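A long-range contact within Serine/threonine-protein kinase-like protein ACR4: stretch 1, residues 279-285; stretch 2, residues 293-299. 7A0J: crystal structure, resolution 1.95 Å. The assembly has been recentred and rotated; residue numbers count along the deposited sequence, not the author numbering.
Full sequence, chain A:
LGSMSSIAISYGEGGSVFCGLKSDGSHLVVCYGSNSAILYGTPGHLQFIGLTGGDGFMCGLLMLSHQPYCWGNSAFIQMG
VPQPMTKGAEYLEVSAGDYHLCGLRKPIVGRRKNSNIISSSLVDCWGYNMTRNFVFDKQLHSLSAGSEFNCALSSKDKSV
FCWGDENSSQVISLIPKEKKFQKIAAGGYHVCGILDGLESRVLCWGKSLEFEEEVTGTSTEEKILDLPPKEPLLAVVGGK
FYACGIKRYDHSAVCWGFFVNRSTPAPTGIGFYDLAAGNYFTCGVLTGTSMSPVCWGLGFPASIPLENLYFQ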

# COMPACT_ATOMS: atom_id res chain seq x y z
N ASN A 279 3.67 -6.99 -7.56
CA ASN A 279 5.09 -7.40 -7.65
C ASN A 279 5.68 -6.96 -9.00
O ASN A 279 6.74 -6.32 -8.99
N TYR A 280 5.00 -7.27 -10.12
CA TYR A 280 5.55 -7.12 -11.50
C TYR A 280 4.52 -6.47 -12.44
O TYR A 280 4.61 -6.69 -13.66
N PHE A 281 3.60 -5.66 -11.90
CA PHE A 281 2.59 -4.92 -12.71
C PHE A 281 1.97 -3.79 -11.88
O PHE A 281 1.87 -3.92 -10.64
N THR A 282 1.56 -2.73 -12.57
CA THR A 282 0.92 -1.51 -12.01
C THR A 282 -0.45 -1.32 -12.66
O THR A 282 -0.57 -1.63 -13.87
N CYS A 283 -1.42 -0.84 -11.90
CA CYS A 283 -2.78 -0.47 -12.38
C CYS A 283 -3.04 1.00 -12.04
O CYS A 283 -2.65 1.43 -10.94
N GLY A 284 -3.67 1.74 -12.96
CA GLY A 284 -4.12 3.12 -12.77
C GLY A 284 -5.62 3.23 -12.97
O GLY A 284 -6.17 2.42 -13.74
N VAL A 285 -6.26 4.19 -12.31
CA VAL A 285 -7.73 4.48 -12.42
C VAL A 285 -7.90 5.86 -13.07
O VAL A 285 -7.23 6.81 -12.62
N PRO A 293 -9.77 -2.75 -14.60
CA PRO A 293 -8.73 -1.73 -14.47
C PRO A 293 -7.74 -1.68 -15.64
O PRO A 293 -7.55 -2.69 -16.30
N VAL A 294 -7.13 -0.52 -15.85
CA VAL A 294 -6.03 -0.30 -16.84
C VAL A 294 -4.71 -0.68 -16.17
O VAL A 294 -4.26 0.08 -15.29
N CYS A 295 -4.13 -1.82 -16.56
CA CYS A 295 -2.91 -2.40 -15.93
C CYS A 295 -1.88 -2.75 -17.01
O CYS A 295 -2.28 -3.07 -18.14
N TRP A 296 -0.60 -2.67 -16.64
CA TRP A 296 0.56 -2.98 -17.51
C TRP A 296 1.66 -3.66 -16.69
O TRP A 296 1.80 -3.33 -15.50
N GLY A 297 2.37 -4.61 -17.31
CA GLY A 297 3.47 -5.37 -16.69
C GLY A 297 4.81 -4.70 -16.93
O GLY A 297 4.98 -4.08 -17.99
N LEU A 298 5.72 -4.81 -15.96
CA LEU A 298 7.10 -4.25 -16.04
C LEU A 298 8.00 -4.95 -15.01
O LEU A 298 8.04 -4.50 -13.85
N GLY A 299 8.66 -6.03 -15.43
CA GLY A 299 9.52 -6.88 -14.58
C GLY A 299 9.26 -8.36 -14.81
O GLY A 299 10.15 -9.09 -15.26

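How does stretch 2 enter the contact? P293, its ring in the C-gamma endo pucker, points toward stretch 1, and its CB lies 4.5 Å from CB of C283, a loose apolar touch. V294 then begins the strand, antiparallel to its partner. Its side chain, a t rotamer, shares a face of the sheet with T282 and W296, while its backbone O accepts a hydrogen bond from G284 N at 2.9 Å.

What fastens the two strands covalently? C295 sits opposite C283 in a non-hydrogen-bonded pair, where the CA atoms come within 4.0 Å and both CB atoms leave the same face. Both cysteines are m rotamers, and C283 SG meets C295 SG at 2.0 Å in a disulfide with chi3 of 110°. The link thus ties the two neighbouring strands together on the face that carries both cysteines.

What does the indole of W296 rest against? Its chi1 is p and its chi2 93°, which bring the indole over the neighbouring strand. T282, an m rotamer, places its CB 4.2 Å from the centroid of the six-membered ring, over the face, in a CH-pi contact; T282 CG2 approaches W296 CZ2 to 3.6 Å. The backbones of the two residues also pair: W296 N donates to T282 O and T282 N to W296 O, each at 3.0 Å. G284 adds no side chain here, and its N lies 4.1 Å from W296 CZ3. T282 OG1 and W296 NE1 find their hydrogen bonds elsewhere in the structure.

How does the contact close? G297 pairs with F281, whose p rotamer leads the ring away from stretch 2. L298, p at chi1 and t at chi2, starts sideways but brings CD2 back to 3.8 Å from F281 CA and 4.0 Å from T282 OG1. Finally, the Y280 ring, set by an m rotamer, has CD1 3.9 Å from G299 C.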

# COMPACT_ATOMS: atom_id res chain seq x y z
CB ASN A 279 5.29 -8.90 -7.39
CG ASN A 279 4.38 -9.81 -8.19
OD1 ASN A 279 3.60 -9.35 -9.03
ND2 ASN A 279 4.47 -11.10 -7.93
CB TYR A 280 5.99 -8.48 -12.04
CG TYR A 280 7.01 -9.19 -11.19
CD1 TYR A 280 8.30 -8.69 -11.06
CD2 TYR A 280 6.70 -10.35 -10.52
CE1 TYR A 280 9.25 -9.33 -10.28
CE2 TYR A 280 7.64 -11.00 -9.73
CZ TYR A 280 8.92 -10.49 -9.61
OH TYR A 280 9.85 -11.13 -8.84
CB PHE A 281 1.51 -5.88 -13.23
CG PHE A 281 0.75 -6.59 -12.15
CD1 PHE A 281 1.26 -7.73 -11.55
CD2 PHE A 281 -0.48 -6.12 -11.72
CE1 PHE A 281 0.56 -8.39 -10.55
CE2 PHE A 281 -1.19 -6.78 -10.73
CZ PHE A 281 -0.66 -7.90 -10.14
CB THR A 282 1.83 -0.29 -12.21
OG1 THR A 282 3.04 -0.54 -11.50
CG2 THR A 282 1.22 1.01 -11.73
CB CYS A 283 -3.85 -1.36 -11.78
SG CYS A 283 -3.60 -3.12 -12.15
CB VAL A 285 -8.45 4.37 -11.06
CG1 VAL A 285 -8.63 2.92 -10.64
CG2 VAL A 285 -7.75 5.16 -9.96
CB PRO A 293 -8.03 -2.14 -13.17
CG PRO A 293 -8.18 -3.65 -13.13
CD PRO A 293 -9.53 -3.92 -13.75
CB VAL A 294 -6.01 1.16 -17.35
CG1 VAL A 294 -4.93 1.36 -18.41
CG2 VAL A 294 -7.36 1.60 -17.88
CB CYS A 295 -3.25 -3.65 -15.12
SG CYS A 295 -4.57 -3.38 -13.92
CB TRP A 296 1.05 -1.71 -18.23
CG TRP A 296 1.67 -0.68 -17.33
CD1 TRP A 296 2.99 -0.53 -17.03
CD2 TRP A 296 0.98 0.37 -16.63
NE1 TRP A 296 3.17 0.53 -16.19
CE2 TRP A 296 1.96 1.10 -15.93
CE3 TRP A 296 -0.36 0.75 -16.53
CZ2 TRP A 296 1.63 2.20 -15.13
CZ3 TRP A 296 -0.69 1.83 -15.74
CH2 TRP A 296 0.30 2.55 -15.05
CB LEU A 298 7.06 -2.72 -15.87
CG LEU A 298 6.46 -2.16 -14.57
CD1 LEU A 298 6.70 -0.66 -14.49
CD2 LEU A 298 4.97 -2.46 -14.45